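PDB 1XXL: YcgJ protein from Bacillus subtilis, which is of unconfirmed function but probably transfers methyl groups from S-adenosylmethionine to an acceptor. Local coordinates for residues 136-146 and 193-204. Sequence-based numbering, arbitrary orientation.
Sequences FVNHLNRLRDP and REKQIITHLNHA. With SO4 (sulfate ion), chain E.
Leu140 CA lies 6.5 Å from Ile197 CA where helices 136-144 and 193-202 run nearly antiparallel, their axes 9.5 Å apart at closest approach and crossing at -162°. His200 is the central knob, set among Phe136, His139, Leu140 and Leu143. Its CG lies anti to the backbone N (chi1 -169°), which carries the ring across to the neighbouring helix, where NE2 donates an almost straight hydrogen bond of 2.8 Å to Phe136 O. That carbonyl also accepts the helical bond from Leu140 N, the two donors coming from opposite faces of its plane. One face of the imidazole forms an offset stack with the Phe136 ring, centroids 4.1 Å apart and planes 18° from parallel; the other receives the edge of His139, whose CD2 lies 3.5 Å from His200 CE1. Replacing His200 by alanine would remove the imidazole and is likely to leave Phe136 O without its donor from the other helix and the rings of Phe136 and His139 without the surface they pack on. Ala204 CB packs against Phe136 CE2 (3.7 Å). Farther along, Leu143 is the reciprocal knob among Arg193, Gln196, Ile197 and His200, its CB 3.7 Å from Ile197 CG1, while Leu140 CD1 meets Ile197 CG2 and Leu201 CD2. The bent side chain of Arg193 brings NE, at the guanidinium edge, to Leu143 O in a weak hydrogen bond (3.1 Å). Arg144 NH1 and NH2 each donate a nearly straight hydrogen bond to a sulfate, probably from the crystallisation liquor, which Arg186 also binds. Leu140 and Leu201 also touch strand 222-236 of the mixed sheet. Away from the S-adenosylmethionine site, the antiparallel helices thus pack by reciprocal knobs into holes, with an aromatic cluster at one end.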
# COMPACT_ATOMS: atom_id res chain seq x y z
N PHE A 136 -10.75 -6.56 -13.71
CA PHE A 136 -11.99 -6.04 -13.12
C PHE A 136 -11.69 -5.08 -11.97
O PHE A 136 -12.20 -3.96 -11.91
CB PHE A 136 -12.87 -7.19 -12.62
CG PHE A 136 -14.13 -6.73 -11.97
CD1 PHE A 136 -14.18 -6.50 -10.60
CD2 PHE A 136 -15.27 -6.51 -12.73
CE1 PHE A 136 -15.35 -6.06 -10.01
CE2 PHE A 136 -16.43 -6.09 -12.13
CZ PHE A 136 -16.47 -5.86 -10.78
N VAL A 137 -10.84 -5.55 -11.06
CA VAL A 137 -10.52 -4.78 -9.88
C VAL A 137 -9.62 -3.59 -10.19
O VAL A 137 -9.79 -2.54 -9.59
CB VAL A 137 -9.97 -5.66 -8.74
CG1 VAL A 137 -8.56 -6.21 -9.03
CG2 VAL A 137 -10.01 -4.88 -7.41
N ASN A 138 -8.69 -3.74 -11.13
CA ASN A 138 -7.87 -2.60 -11.53
C ASN A 138 -8.67 -1.49 -12.20
O ASN A 138 -8.45 -0.28 -11.92
CB ASN A 138 -6.70 -3.02 -12.42
CG ASN A 138 -5.48 -3.40 -11.60
OD1 ASN A 138 -4.82 -2.52 -11.06
ND2 ASN A 138 -5.18 -4.70 -11.50
N HIS A 139 -9.60 -1.88 -13.06
CA HIS A 139 -10.52 -0.95 -13.69
C HIS A 139 -11.40 -0.27 -12.62
O HIS A 139 -11.57 0.95 -12.65
CB HIS A 139 -11.39 -1.66 -14.75
CG HIS A 139 -12.23 -0.73 -15.57
ND1 HIS A 139 -11.68 0.26 -16.37
CD2 HIS A 139 -13.57 -0.62 -15.72
CE1 HIS A 139 -12.65 0.93 -16.97
NE2 HIS A 139 -13.80 0.43 -16.58
N LEU A 140 -11.95 -1.04 -11.68
CA LEU A 140 -12.80 -0.47 -10.63
C LEU A 140 -12.06 0.62 -9.88
O LEU A 140 -12.56 1.73 -9.70
CB LEU A 140 -13.28 -1.52 -9.66
CG LEU A 140 -14.10 -1.08 -8.43
CD1 LEU A 140 -15.42 -0.44 -8.83
CD2 LEU A 140 -14.34 -2.27 -7.56
N ASN A 141 -10.83 0.33 -9.46
CA ASN A 141 -10.05 1.27 -8.68
C ASN A 141 -9.57 2.50 -9.51
O ASN A 141 -9.53 3.63 -9.00
CB ASN A 141 -8.90 0.55 -7.98
CG ASN A 141 -9.37 -0.23 -6.74
OD1 ASN A 141 -10.21 0.23 -5.96
ND2 ASN A 141 -8.82 -1.40 -6.55
N ARG A 142 -9.24 2.29 -10.79
CA ARG A 142 -8.86 3.41 -11.66
C ARG A 142 -10.04 4.36 -11.96
O ARG A 142 -9.86 5.56 -12.11
CB ARG A 142 -8.24 2.90 -12.98
CG ARG A 142 -7.22 3.88 -13.63
CD ARG A 142 -6.25 3.11 -14.63
NE ARG A 142 -5.43 1.99 -14.08
CZ ARG A 142 -5.50 0.69 -14.46
NH1 ARG A 142 -6.37 0.28 -15.37
NH2 ARG A 142 -4.69 -0.22 -13.90
N LEU A 143 -11.25 3.82 -12.07
CA LEU A 143 -12.44 4.64 -12.32
C LEU A 143 -12.62 5.63 -11.16
O LEU A 143 -12.97 6.80 -11.37
CB LEU A 143 -13.69 3.76 -12.45
CG LEU A 143 -13.90 3.04 -13.78
CD1 LEU A 143 -15.06 2.10 -13.69
CD2 LEU A 143 -14.17 4.05 -14.89
N ARG A 144 -12.34 5.15 -9.96
CA ARG A 144 -12.56 5.93 -8.76
C ARG A 144 -11.39 6.85 -8.49
O ARG A 144 -11.58 7.95 -8.00
CB ARG A 144 -12.86 4.99 -7.58
CG ARG A 144 -13.26 5.68 -6.28
CD ARG A 144 -12.16 5.50 -5.32
NE ARG A 144 -12.46 6.07 -4.03
CZ ARG A 144 -11.65 5.96 -2.99
NH1 ARG A 144 -10.51 5.30 -3.11
NH2 ARG A 144 -12.00 6.51 -1.84
N ASP A 145 -10.18 6.42 -8.85
CA ASP A 145 -8.95 7.17 -8.51
C ASP A 145 -8.02 7.20 -9.72
O ASP A 145 -7.28 6.25 -9.96
CB ASP A 145 -8.28 6.50 -7.30
CG ASP A 145 -6.97 7.19 -6.87
OD1 ASP A 145 -6.61 8.26 -7.43
OD2 ASP A 145 -6.29 6.65 -5.97
N PRO A 146 -8.05 8.30 -10.51
CA PRO A 146 -7.14 8.38 -11.67
C PRO A 146 -5.64 8.39 -11.31
O PRO A 146 -4.81 8.34 -12.18
CB PRO A 146 -7.58 9.69 -12.36
CG PRO A 146 -8.97 9.94 -11.85
CD PRO A 146 -8.89 9.50 -10.42
N ARG A 193 -18.50 9.60 -13.83
CA ARG A 193 -17.53 8.59 -13.36
C ARG A 193 -18.20 7.54 -12.47
O ARG A 193 -17.99 6.34 -12.66
CB ARG A 193 -16.38 9.21 -12.58
CG ARG A 193 -15.10 9.41 -13.38
CD ARG A 193 -14.56 8.10 -13.95
NE ARG A 193 -13.12 8.18 -14.16
CZ ARG A 193 -12.53 8.57 -15.29
NH1 ARG A 193 -13.25 8.91 -16.36
NH2 ARG A 193 -11.19 8.62 -15.36
N GLU A 194 -19.02 8.00 -11.53
CA GLU A 194 -19.74 7.08 -10.66
C GLU A 194 -20.69 6.19 -11.44
O GLU A 194 -20.79 5.01 -11.14
CB GLU A 194 -20.50 7.79 -9.55
CG GLU A 194 -20.96 6.80 -8.49
CD GLU A 194 -21.91 7.39 -7.47
OE1 GLU A 194 -22.10 8.62 -7.49
OE2 GLU A 194 -22.45 6.59 -6.65
N LYS A 195 -21.40 6.74 -12.43
CA LYS A 195 -22.31 5.91 -13.21
C LYS A 195 -21.54 4.76 -13.87
O LYS A 195 -22.05 3.65 -13.96
CB LYS A 195 -23.08 6.70 -14.29
CG LYS A 195 -24.19 7.68 -13.79
CD LYS A 195 -25.49 7.01 -13.24
CE LYS A 195 -26.72 7.98 -13.32
NZ LYS A 195 -28.03 7.36 -12.86
N GLN A 196 -20.31 5.04 -14.33
CA GLN A 196 -19.44 3.98 -14.90
C GLN A 196 -19.09 2.90 -13.86
O GLN A 196 -19.08 1.71 -14.16
CB GLN A 196 -18.15 4.56 -15.49
CG GLN A 196 -18.35 5.50 -16.67
CD GLN A 196 -17.01 6.14 -17.14
OE1 GLN A 196 -16.03 5.43 -17.43
NE2 GLN A 196 -16.98 7.48 -17.22
N ILE A 197 -18.78 3.33 -12.65
CA ILE A 197 -18.52 2.39 -11.53
C ILE A 197 -19.75 1.51 -11.27
O ILE A 197 -19.63 0.30 -11.13
CB ILE A 197 -18.13 3.14 -10.23
CG1 ILE A 197 -16.72 3.69 -10.38
CG2 ILE A 197 -18.18 2.19 -9.05
CD1 ILE A 197 -16.34 4.72 -9.44
N ILE A 198 -20.94 2.12 -11.23
CA ILE A 198 -22.16 1.39 -10.94
C ILE A 198 -22.41 0.34 -12.01
O ILE A 198 -22.70 -0.81 -11.70
CB ILE A 198 -23.37 2.35 -10.77
CG1 ILE A 198 -23.18 3.22 -9.51
CG2 ILE A 198 -24.65 1.56 -10.69
CD1 ILE A 198 -24.15 4.44 -9.40
N THR A 199 -22.25 0.72 -13.28
CA THR A 199 -22.38 -0.23 -14.41
C THR A 199 -21.37 -1.39 -14.30
O THR A 199 -21.72 -2.54 -14.52
CB THR A 199 -22.17 0.49 -15.78
OG1 THR A 199 -23.16 1.50 -15.94
CG2 THR A 199 -22.28 -0.47 -16.95
N HIS A 200 -20.13 -1.06 -13.96
CA HIS A 200 -19.06 -2.06 -13.79
C HIS A 200 -19.43 -3.10 -12.74
O HIS A 200 -19.30 -4.30 -12.97
CB HIS A 200 -17.77 -1.32 -13.40
CG HIS A 200 -16.54 -2.17 -13.45
ND1 HIS A 200 -16.13 -2.83 -14.58
CD2 HIS A 200 -15.60 -2.42 -12.50
CE1 HIS A 200 -15.00 -3.47 -14.33
NE2 HIS A 200 -14.65 -3.24 -13.07
N LEU A 201 -19.90 -2.63 -11.59
CA LEU A 201 -20.31 -3.51 -10.48
C LEU A 201 -21.56 -4.31 -10.82
O LEU A 201 -21.65 -5.49 -10.50
CB LEU A 201 -20.52 -2.69 -9.19
CG LEU A 201 -19.25 -2.10 -8.54
CD1 LEU A 201 -19.55 -1.02 -7.46
CD2 LEU A 201 -18.36 -3.20 -7.96
N ASN A 202 -22.54 -3.67 -11.46
CA ASN A 202 -23.79 -4.33 -11.83
C ASN A 202 -23.64 -5.37 -12.91
O ASN A 202 -24.42 -6.30 -12.97
CB ASN A 202 -24.83 -3.29 -12.27
CG ASN A 202 -25.60 -2.74 -11.10
OD1 ASN A 202 -25.23 -1.72 -10.52
ND2 ASN A 202 -26.65 -3.46 -10.71
N HIS A 203 -22.65 -5.20 -13.79
CA HIS A 203 -22.40 -6.16 -14.86
C HIS A 203 -21.26 -7.15 -14.55
O HIS A 203 -20.82 -7.88 -15.43
CB HIS A 203 -22.11 -5.39 -16.16
CG HIS A 203 -23.30 -4.66 -16.69
ND1 HIS A 203 -23.93 -3.64 -15.99
CD2 HIS A 203 -23.99 -4.80 -17.84
CE1 HIS A 203 -24.96 -3.20 -16.69
NE2 HIS A 203 -25.01 -3.88 -17.82
N ALA A 204 -20.79 -7.18 -13.31
CA ALA A 204 -19.79 -8.16 -12.88
C ALA A 204 -20.18 -9.63 -13.18
O ALA A 204 -21.32 -10.03 -12.96
CB ALA A 204 -19.50 -7.98 -11.37
S SO4 E . -9.78 4.86 0.76
O1 SO4 E . -8.95 4.67 -0.43
O2 SO4 E . -8.94 4.78 1.95
O3 SO4 E . -10.79 3.80 0.85
O4 SO4 E . -10.40 6.19 0.66